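Local coordinates for DNA mismatch repair protein MUTS (Thermus aquaticus, PDB 1EWQ) that takes part in DNA mismatch repair, binding mismatched or damaged duplex DNA and hydrolysing ATP weakly, at residues Glu424-Glu427 with Arg428-Arg432; Ile495-Arg498 with Glu499-Phe503; Val506-Arg509 with Ala510-Ala514. All coordinates share one frame; numbering follows the deposited sequence.

Interaction 1 of 3, residues Glu424-Glu427 with Arg428-Arg432; sequences ELEE and RERER
Along the last turns of the long helix 406-433, where it runs up to the small antiparallel sheet that starts with strand 439-443, Glu426 and Arg430 form an i to i+4 salt bridge. Both side chains lie alongside each other and point the same way, with Glu426 OE1 3.1 Å from Arg430 NH2. The carboxylate and guanidinium planes are only 18° apart, and the oxygen sits over a guanidinium face, well out of its plane; the attraction is therefore one of charge, with no N-H aimed at OE1. The directional bonds go to the sheet side instead: Glu426 OE2 accepts from the backbone N of Val440, and Arg430 NE donates to Leu438 O. Glu427 joins from a different direction, its carboxylate turned 78° to the same guanidinium. A water spans the gap, donating a hydrogen bond to Glu427 OE1 (2.7 Å) and accepting one from Arg430 NH1 (2.7 Å).

A second cluster forms at Leu425. With CG anti to the backbone N (chi1 -170°), its CD1 lies over one face of the Arg428 guanidinium, 3.3 Å from NH2, while Arg432 NH1 lies over the opposite face. Arg428 grips Glu429 side-on, NE and NH2 both donating to OE2, each at 3.1 Å; Arg432 NH1 adds a salt bridge to that oxygen at 3.3 Å. The other carboxylate oxygen, OE1, is hydrogen-bonded to Tyr464 OH. Beneath these groups Glu429 N donates to Leu425 O at 2.9 Å, and the next i to i+4 bonds along the backbone are longer.

Two arginines converging on OE2 would probably favour the ionised form of buried Glu429.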
loop_
_atom_site.group_PDB
_atom_site.type_symbol
_atom_site.label_atom_id
_atom_site.label_comp_id
_atom_site.label_asym_id
_atom_site.label_seq_id
_atom_site.Cartn_x
_atom_site.Cartn_y
_atom_site.Cartn_z
ATOM N N GLU C 424 -8.794 59.215 2.242
ATOM C CA GLU C 424 -9.006 60.636 2.487
ATOM C C GLU C 424 -10.433 60.874 2.960
ATOM O O GLU C 424 -10.680 61.737 3.798
ATOM C CB GLU C 424 -8.755 61.435 1.209
ATOM C CG GLU C 424 -7.285 61.610 0.863
ATOM C CD GLU C 424 -7.055 61.801 -0.624
ATOM O OE1 GLU C 424 -7.922 62.407 -1.299
ATOM O OE2 GLU C 424 -5.997 61.348 -1.120
ATOM N N LEU C 425 -11.372 60.108 2.417
ATOM C CA LEU C 425 -12.765 60.249 2.797
ATOM C C LEU C 425 -12.937 59.970 4.292
ATOM O O LEU C 425 -13.636 60.701 4.988
ATOM C CB LEU C 425 -13.636 59.287 1.989
ATOM C CG LEU C 425 -15.144 59.488 2.111
ATOM C CD1 LEU C 425 -15.512 60.804 1.444
ATOM C CD2 LEU C 425 -15.896 58.325 1.467
ATOM N N GLU C 426 -12.295 58.916 4.785
ATOM C CA GLU C 426 -12.401 58.563 6.197
ATOM C C GLU C 426 -11.992 59.737 7.072
ATOM O O GLU C 426 -12.601 59.988 8.110
ATOM C CB GLU C 426 -11.513 57.361 6.538
ATOM C CG GLU C 426 -11.732 56.857 7.961
ATOM C CD GLU C 426 -10.821 55.710 8.342
ATOM O OE1 GLU C 426 -9.635 55.960 8.638
ATOM O OE2 GLU C 426 -11.293 54.555 8.341
ATOM N N GLU C 427 -10.959 60.452 6.639
ATOM C CA GLU C 427 -10.450 61.593 7.385
ATOM C C GLU C 427 -11.354 62.820 7.263
ATOM O O GLU C 427 -11.539 63.556 8.228
ATOM C CB GLU C 427 -9.033 61.930 6.921
ATOM C CG GLU C 427 -8.305 62.828 7.890
ATOM C CD GLU C 427 -8.429 62.336 9.328
ATOM O OE1 GLU C 427 -7.878 61.252 9.644
ATOM O OE2 GLU C 427 -9.088 63.029 10.137
ATOM N N ARG C 428 -11.923 63.030 6.082
ATOM C CA ARG C 428 -12.822 64.155 5.873
ATOM C C ARG C 428 -14.053 63.999 6.771
ATOM O O ARG C 428 -14.435 64.926 7.494
ATOM C CB ARG C 428 -13.285 64.219 4.417
ATOM C CG ARG C 428 -14.123 65.456 4.106
ATOM C CD ARG C 428 -14.796 65.377 2.745
ATOM N NE ARG C 428 -15.945 64.477 2.761
ATOM C CZ ARG C 428 -16.659 64.154 1.686
ATOM N NH1 ARG C 428 -16.340 64.659 0.499
ATOM N NH2 ARG C 428 -17.693 63.322 1.796
ATOM N N GLU C 429 -14.665 62.817 6.727
ATOM C CA GLU C 429 -15.859 62.554 7.513
ATOM C C GLU C 429 -15.663 62.540 9.030
ATOM O O GLU C 429 -16.580 62.905 9.765
ATOM C CB GLU C 429 -16.517 61.257 7.045
ATOM C CG GLU C 429 -17.187 61.396 5.687
ATOM C CD GLU C 429 -18.173 62.554 5.644
ATOM O OE1 GLU C 429 -19.190 62.510 6.365
ATOM O OE2 GLU C 429 -17.927 63.515 4.889
ATOM N N ARG C 430 -14.487 62.126 9.501
ATOM C CA ARG C 430 -14.223 62.117 10.937
ATOM C C ARG C 430 -14.309 63.538 11.475
ATOM O O ARG C 430 -14.851 63.771 12.560
ATOM C CB ARG C 430 -12.832 61.560 11.248
ATOM C CG ARG C 430 -12.696 60.052 11.101
ATOM C CD ARG C 430 -11.348 59.559 11.628
ATOM N NE ARG C 430 -11.203 58.113 11.478
ATOM C CZ ARG C 430 -10.146 57.412 11.883
ATOM N NH1 ARG C 430 -9.121 58.016 12.471
ATOM N NH2 ARG C 430 -10.112 56.098 11.691
ATOM N N GLU C 431 -13.775 64.490 10.712
ATOM C CA GLU C 431 -13.787 65.886 11.128
ATOM C C GLU C 431 -15.164 66.527 10.940
ATOM O O GLU C 431 -15.639 67.254 11.810
ATOM C CB GLU C 431 -12.712 66.676 10.367
ATOM C CG GLU C 431 -12.456 68.080 10.930
ATOM C CD GLU C 431 -12.040 68.066 12.394
ATOM O OE1 GLU C 431 -12.740 67.429 13.214
ATOM O OE2 GLU C 431 -11.015 68.700 12.733
ATOM N N ARG C 432 -15.807 66.261 9.810
ATOM C CA ARG C 432 -17.141 66.812 9.569
ATOM C C ARG C 432 -18.116 66.375 10.672
ATOM O O ARG C 432 -18.766 67.203 11.313
ATOM C CB ARG C 432 -17.700 66.329 8.228
ATOM C CG ARG C 432 -17.076 66.927 6.980
ATOM C CD ARG C 432 -17.797 66.368 5.758
ATOM N NE ARG C 432 -17.474 67.086 4.528
ATOM C CZ ARG C 432 -18.142 66.944 3.382
ATOM N NH1 ARG C 432 -19.172 66.102 3.312
ATOM N NH2 ARG C 432 -17.798 67.660 2.311
HETATM O O HOH W 1 -7.924 60.394 12.223
#

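Interaction 2 of 3, residues Ile495-Arg498 with Glu499-Phe503; sequences IRRR and EEEVF
Ile495 begins a run of helix 479-511, one of the long helices in the MutS domain III range, that carries a salt-bridge network: Arg497 (i to i+4) and Arg498 (i to i+3) share Glu501. The carbonyl O of Ile495 accepts the first i to i+4 backbone bond, from Glu499 N at 2.9 Å. Its side chain packs on Leu411 of helix 406-433, the neighbouring long helix. Buried Glu499, one turn on, sends OE2 to the backbone N atoms of Leu399 and Ile400. Arg496 contributes its carbonyl, which accepts from Glu500 N.

Arg497 is fully extended, CG anti to the backbone N, and this brings its guanidinium beside Glu501: NE stands 3.2 Å from Glu501 OE2 in a salt bridge, with the two planes 62° apart. Its carbonyl O accepts from Glu501 N at 2.9 Å.

Arg498 carries most of the contact. Its chain bends at chi2 (84°) and chi3 (-58°), carrying the guanidinium forward along the helix to Val502 and to Glu501, which it meets at about a right angle. NH2 donates to Glu501 OE1 at 2.9 Å, and NE adds a weak bond to the same oxygen at 3.1 Å. NH2 meets OE1 from above the carboxylate plane, and both nitrogens share that single oxygen. Two further acids share the guanidinium, Asp405 at NH1 and Glu505 at NH2. Were Arg498 an alanine, Asp405 and Glu505 would probably lose this positive partner, Glu501 would keep only the Arg497 bridge of the two, and a gap is likely to open beside Leu408 and Leu411.

One guanidinium face is covered by a methyl group: Val502, whose N is also bonded to Arg498 O, places CG2 3.5 Å above the plane, offset toward the rim, with NH1 3.6 Å from CG2.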
loop_
_atom_site.group_PDB
_atom_site.type_symbol
_atom_site.label_atom_id
_atom_site.label_comp_id
_atom_site.label_asym_id
_atom_site.label_seq_id
_atom_site.Cartn_x
_atom_site.Cartn_y
_atom_site.Cartn_z
ATOM N N ILE C 495 -7.167 45.911 -15.228
ATOM C CA ILE C 495 -5.828 45.494 -14.839
ATOM C C ILE C 495 -5.637 43.983 -15.024
ATOM O O ILE C 495 -4.618 43.549 -15.559
ATOM C CB ILE C 495 -5.533 45.894 -13.388
ATOM C CG1 ILE C 495 -5.446 47.421 -13.290
ATOM C CG2 ILE C 495 -4.234 45.253 -12.922
ATOM C CD1 ILE C 495 -5.292 47.948 -11.877
ATOM N N ARG C 496 -6.613 43.181 -14.602
ATOM C CA ARG C 496 -6.496 41.734 -14.771
ATOM C C ARG C 496 -6.344 41.398 -16.250
ATOM O O ARG C 496 -5.562 40.525 -16.612
ATOM C CB ARG C 496 -7.719 40.996 -14.220
ATOM C CG ARG C 496 -7.823 40.969 -12.708
ATOM C CD ARG C 496 -8.978 40.073 -12.267
ATOM N NE ARG C 496 -9.759 40.683 -11.195
ATOM C CZ ARG C 496 -10.679 41.626 -11.375
ATOM N NH1 ARG C 496 -10.949 42.074 -12.592
ATOM N NH2 ARG C 496 -11.327 42.125 -10.335
ATOM N N ARG C 497 -7.097 42.096 -17.098
ATOM C CA ARG C 497 -7.036 41.868 -18.537
ATOM C C ARG C 497 -5.659 42.166 -19.104
ATOM O O ARG C 497 -4.978 41.272 -19.606
ATOM C CB ARG C 497 -8.058 42.729 -19.288
ATOM C CG ARG C 497 -7.979 42.488 -20.794
ATOM C CD ARG C 497 -8.960 43.291 -21.621
ATOM N NE ARG C 497 -8.963 42.794 -22.997
ATOM C CZ ARG C 497 -9.729 43.271 -23.976
ATOM N NH1 ARG C 497 -10.563 44.274 -23.737
ATOM N NH2 ARG C 497 -9.675 42.732 -25.192
ATOM N N ARG C 498 -5.264 43.433 -19.038
ATOM C CA ARG C 498 -3.968 43.867 -19.546
ATOM C C ARG C 498 -2.822 43.019 -19.006
ATOM O O ARG C 498 -1.911 42.658 -19.747
ATOM C CB ARG C 498 -3.728 45.337 -19.187
ATOM C CG ARG C 498 -2.273 45.800 -19.298
ATOM C CD ARG C 498 -1.870 46.202 -20.718
ATOM N NE ARG C 498 -2.032 45.146 -21.710
ATOM C CZ ARG C 498 -1.174 44.914 -22.700
ATOM N NH1 ARG C 498 -0.089 45.657 -22.833
ATOM N NH2 ARG C 498 -1.406 43.939 -23.564
ATOM N N GLU C 499 -2.865 42.702 -17.717
ATOM C CA GLU C 499 -1.795 41.913 -17.124
ATOM C C GLU C 499 -1.735 40.496 -17.694
ATOM O O GLU C 499 -0.654 39.940 -17.846
ATOM C CB GLU C 499 -1.932 41.881 -15.601
ATOM C CG GLU C 499 -0.721 41.268 -14.910
ATOM C CD GLU C 499 -0.637 41.638 -13.444
ATOM O OE1 GLU C 499 -1.694 41.629 -12.771
ATOM O OE2 GLU C 499 0.484 41.924 -12.966
ATOM N N GLU C 500 -2.885 39.909 -18.011
ATOM C CA GLU C 500 -2.876 38.579 -18.598
ATOM C C GLU C 500 -2.335 38.702 -20.023
ATOM O O GLU C 500 -1.595 37.834 -20.493
ATOM C CB GLU C 500 -4.277 37.969 -18.644
ATOM C CG GLU C 500 -4.250 36.489 -19.029
ATOM C CD GLU C 500 -5.629 35.873 -19.161
ATOM O OE1 GLU C 500 -6.254 36.034 -20.234
ATOM O OE2 GLU C 500 -6.093 35.227 -18.192
ATOM N N GLU C 501 -2.708 39.784 -20.711
ATOM C CA GLU C 501 -2.240 40.009 -22.078
ATOM C C GLU C 501 -0.711 40.119 -22.080
ATOM O O GLU C 501 -0.043 39.554 -22.941
ATOM C CB GLU C 501 -2.839 41.297 -22.673
ATOM C CG GLU C 501 -4.367 41.372 -22.659
ATOM C CD GLU C 501 -4.917 42.638 -23.329
ATOM O OE1 GLU C 501 -4.320 43.725 -23.170
ATOM O OE2 GLU C 501 -5.961 42.547 -24.006
ATOM N N VAL C 502 -0.163 40.845 -21.112
ATOM C CA VAL C 502 1.284 41.008 -21.031
ATOM C C VAL C 502 1.958 39.674 -20.728
ATOM O O VAL C 502 3.000 39.358 -21.298
ATOM C CB VAL C 502 1.673 42.039 -19.959
ATOM C CG1 VAL C 502 3.187 42.121 -19.839
ATOM C CG2 VAL C 502 1.104 43.409 -20.333
ATOM N N PHE C 503 1.361 38.890 -19.835
ATOM C CA PHE C 503 1.919 37.583 -19.509
ATOM C C PHE C 503 2.029 36.763 -20.788
ATOM O O PHE C 503 3.080 36.196 -21.079
ATOM C CB PHE C 503 1.033 36.833 -18.514
ATOM C CG PHE C 503 1.341 35.368 -18.428
ATOM C CD1 PHE C 503 2.551 34.927 -17.902
ATOM C CD2 PHE C 503 0.448 34.425 -18.930
ATOM C CE1 PHE C 503 2.870 33.563 -17.880
ATOM C CE2 PHE C 503 0.756 33.065 -18.913
ATOM C CZ PHE C 503 1.975 32.633 -18.386
HETATM O O HOH W 2 -7.175 39.098 -20.925
#

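Interaction 3 of 3, residues Val506-Arg509 with Ala510-Ala514; sequences VRER and AKRQA
Three successive i to i+4 backbone bonds join Val506-Arg509 to Ala510-Arg512 in the last turns of helix 479-511; the tightest runs from Lys511 N to Arg507 O at 2.8 Å. From Lys511 to Ala514 the chain makes a type I beta turn, which places Gln513 at the N-cap position of helix 514-540.

Among the side chains, Glu508 faces two cations. A water donates to its OE1 (2.6 Å) and accepts from Lys511 NZ (2.6 Å). Its CG sits 3.7 Å above the centre of one face of the Arg512 guanidinium, while OE2 makes a long salt bridge with Arg512 NE at 3.8 Å, out of the guanidinium plane and therefore electrostatic only. Arg509 bends at chi2 (-88°) and chi3 (68°), bringing NH2 to within 3.0 Å of Arg512 NH1, the two planes 60° apart. A second water donates to Arg509 O and accepts from Gln513 NE2, linking Arg509 to Gln513.

Two donors face each other in the arginine pair, so their closeness is probably paid for by nearby acids: Glu381 of helix 376-385 bridges Arg509 NH1, and Glu508 lies beside Arg512.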
loop_
_atom_site.group_PDB
_atom_site.type_symbol
_atom_site.label_atom_id
_atom_site.label_comp_id
_atom_site.label_asym_id
_atom_site.label_seq_id
_atom_site.Cartn_x
_atom_site.Cartn_y
_atom_site.Cartn_z
ATOM N N VAL C 506 4.777 38.018 -23.112
ATOM C CA VAL C 506 6.086 37.630 -22.591
ATOM C C VAL C 506 6.299 36.125 -22.793
ATOM O O VAL C 506 7.393 35.683 -23.151
ATOM C CB VAL C 506 6.202 37.972 -21.086
ATOM C CG1 VAL C 506 7.563 37.552 -20.550
ATOM C CG2 VAL C 506 5.996 39.470 -20.883
ATOM N N ARG C 507 5.246 35.347 -22.570
ATOM C CA ARG C 507 5.318 33.901 -22.735
ATOM C C ARG C 507 5.677 33.571 -24.180
ATOM O O ARG C 507 6.520 32.712 -24.441
ATOM C CB ARG C 507 3.977 33.268 -22.376
ATOM C CG ARG C 507 3.932 31.760 -22.559
ATOM C CD ARG C 507 2.550 31.353 -23.037
ATOM N NE ARG C 507 1.757 30.702 -22.014
ATOM C CZ ARG C 507 0.469 30.400 -22.156
ATOM N NH1 ARG C 507 -0.168 30.704 -23.284
ATOM N NH2 ARG C 507 -0.177 29.778 -21.181
ATOM N N GLU C 508 5.030 34.263 -25.115
ATOM C CA GLU C 508 5.292 34.056 -26.535
ATOM C C GLU C 508 6.759 34.365 -26.855
ATOM O O GLU C 508 7.361 33.712 -27.698
ATOM C CB GLU C 508 4.368 34.947 -27.369
ATOM C CG GLU C 508 4.494 34.771 -28.871
ATOM C CD GLU C 508 4.149 33.367 -29.327
ATOM O OE1 GLU C 508 3.144 32.804 -28.836
ATOM O OE2 GLU C 508 4.881 32.829 -30.188
ATOM N N ARG C 509 7.327 35.360 -26.179
ATOM C CA ARG C 509 8.728 35.719 -26.388
ATOM C C ARG C 509 9.598 34.519 -26.008
ATOM O O ARG C 509 10.588 34.209 -26.683
ATOM C CB ARG C 509 9.127 36.920 -25.514
ATOM C CG ARG C 509 8.523 38.274 -25.915
ATOM C CD ARG C 509 9.383 39.004 -26.950
ATOM N NE ARG C 509 9.386 38.328 -28.248
ATOM C CZ ARG C 509 10.391 38.381 -29.123
ATOM N NH1 ARG C 509 11.491 39.082 -28.847
ATOM N NH2 ARG C 509 10.300 37.720 -30.273
ATOM N N ALA C 510 9.222 33.852 -24.922
ATOM C CA ALA C 510 9.958 32.691 -24.443
ATOM C C ALA C 510 9.750 31.515 -25.380
ATOM O O ALA C 510 10.696 30.792 -25.705
ATOM C CB ALA C 510 9.502 32.314 -23.027
ATOM N N LYS C 511 8.507 31.337 -25.814
ATOM C CA LYS C 511 8.162 30.244 -26.706
ATOM C C LYS C 511 8.993 30.242 -27.997
ATOM O O LYS C 511 9.328 29.179 -28.526
ATOM C CB LYS C 511 6.670 30.296 -27.027
ATOM C CG LYS C 511 6.196 29.209 -27.973
ATOM C CD LYS C 511 4.701 29.325 -28.266
ATOM C CE LYS C 511 4.273 28.327 -29.334
ATOM N NZ LYS C 511 2.789 28.285 -29.522
ATOM N N ARG C 512 9.345 31.423 -28.498
ATOM C CA ARG C 512 10.133 31.503 -29.718
ATOM C C ARG C 512 11.535 30.922 -29.561
ATOM O O ARG C 512 12.190 30.602 -30.549
ATOM C CB ARG C 512 10.205 32.950 -30.194
ATOM C CG ARG C 512 8.913 33.385 -30.856
ATOM C CD ARG C 512 8.791 34.889 -30.978
ATOM N NE ARG C 512 7.508 35.237 -31.585
ATOM C CZ ARG C 512 6.837 36.357 -31.331
ATOM N NH1 ARG C 512 7.332 37.246 -30.471
ATOM N NH2 ARG C 512 5.673 36.583 -31.932
ATOM N N GLN C 513 11.982 30.774 -28.318
ATOM C CA GLN C 513 13.300 30.216 -28.040
ATOM C C GLN C 513 13.207 28.760 -27.591
ATOM O O GLN C 513 14.177 28.202 -27.077
ATOM C CB GLN C 513 14.003 31.022 -26.947
ATOM C CG GLN C 513 14.274 32.479 -27.307
ATOM C CD GLN C 513 14.954 32.620 -28.652
ATOM O OE1 GLN C 513 15.914 31.906 -28.945
ATOM N NE2 GLN C 513 14.462 33.536 -29.479
ATOM N N ALA C 514 12.045 28.148 -27.784
ATOM C CA ALA C 514 11.837 26.759 -27.373
ATOM C C ALA C 514 12.956 25.812 -27.831
ATOM O O ALA C 514 13.446 24.998 -27.058
ATOM C CB ALA C 514 10.484 26.260 -27.888
HETATM O O HOH W 3 2.652 30.775 -30.379
HETATM O O HOH W 4 12.379 35.387 -28.303
#

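All three contacts fall in the MutS domain III range, in series along the chain. Interactions 2 and 3 occupy helix 479-511, their centres 17 Å apart, whereas interaction 1 lies on helix 406-433, its centre 35 Å from that of interaction 2 and 50 Å from that of interaction 3. The two helices pack together beside interaction 2, yet the nearest atoms of interactions 1 and 2 are still about 17 Å apart. Interaction 1 is the most peripheral, about 61 Å from the chain centre against 35 and 26 Å. By nearest atoms, the bound DNA is about 13, 9 and 19 Å from interactions 1, 2 and 3, and all three lie away from the predicted ATP site.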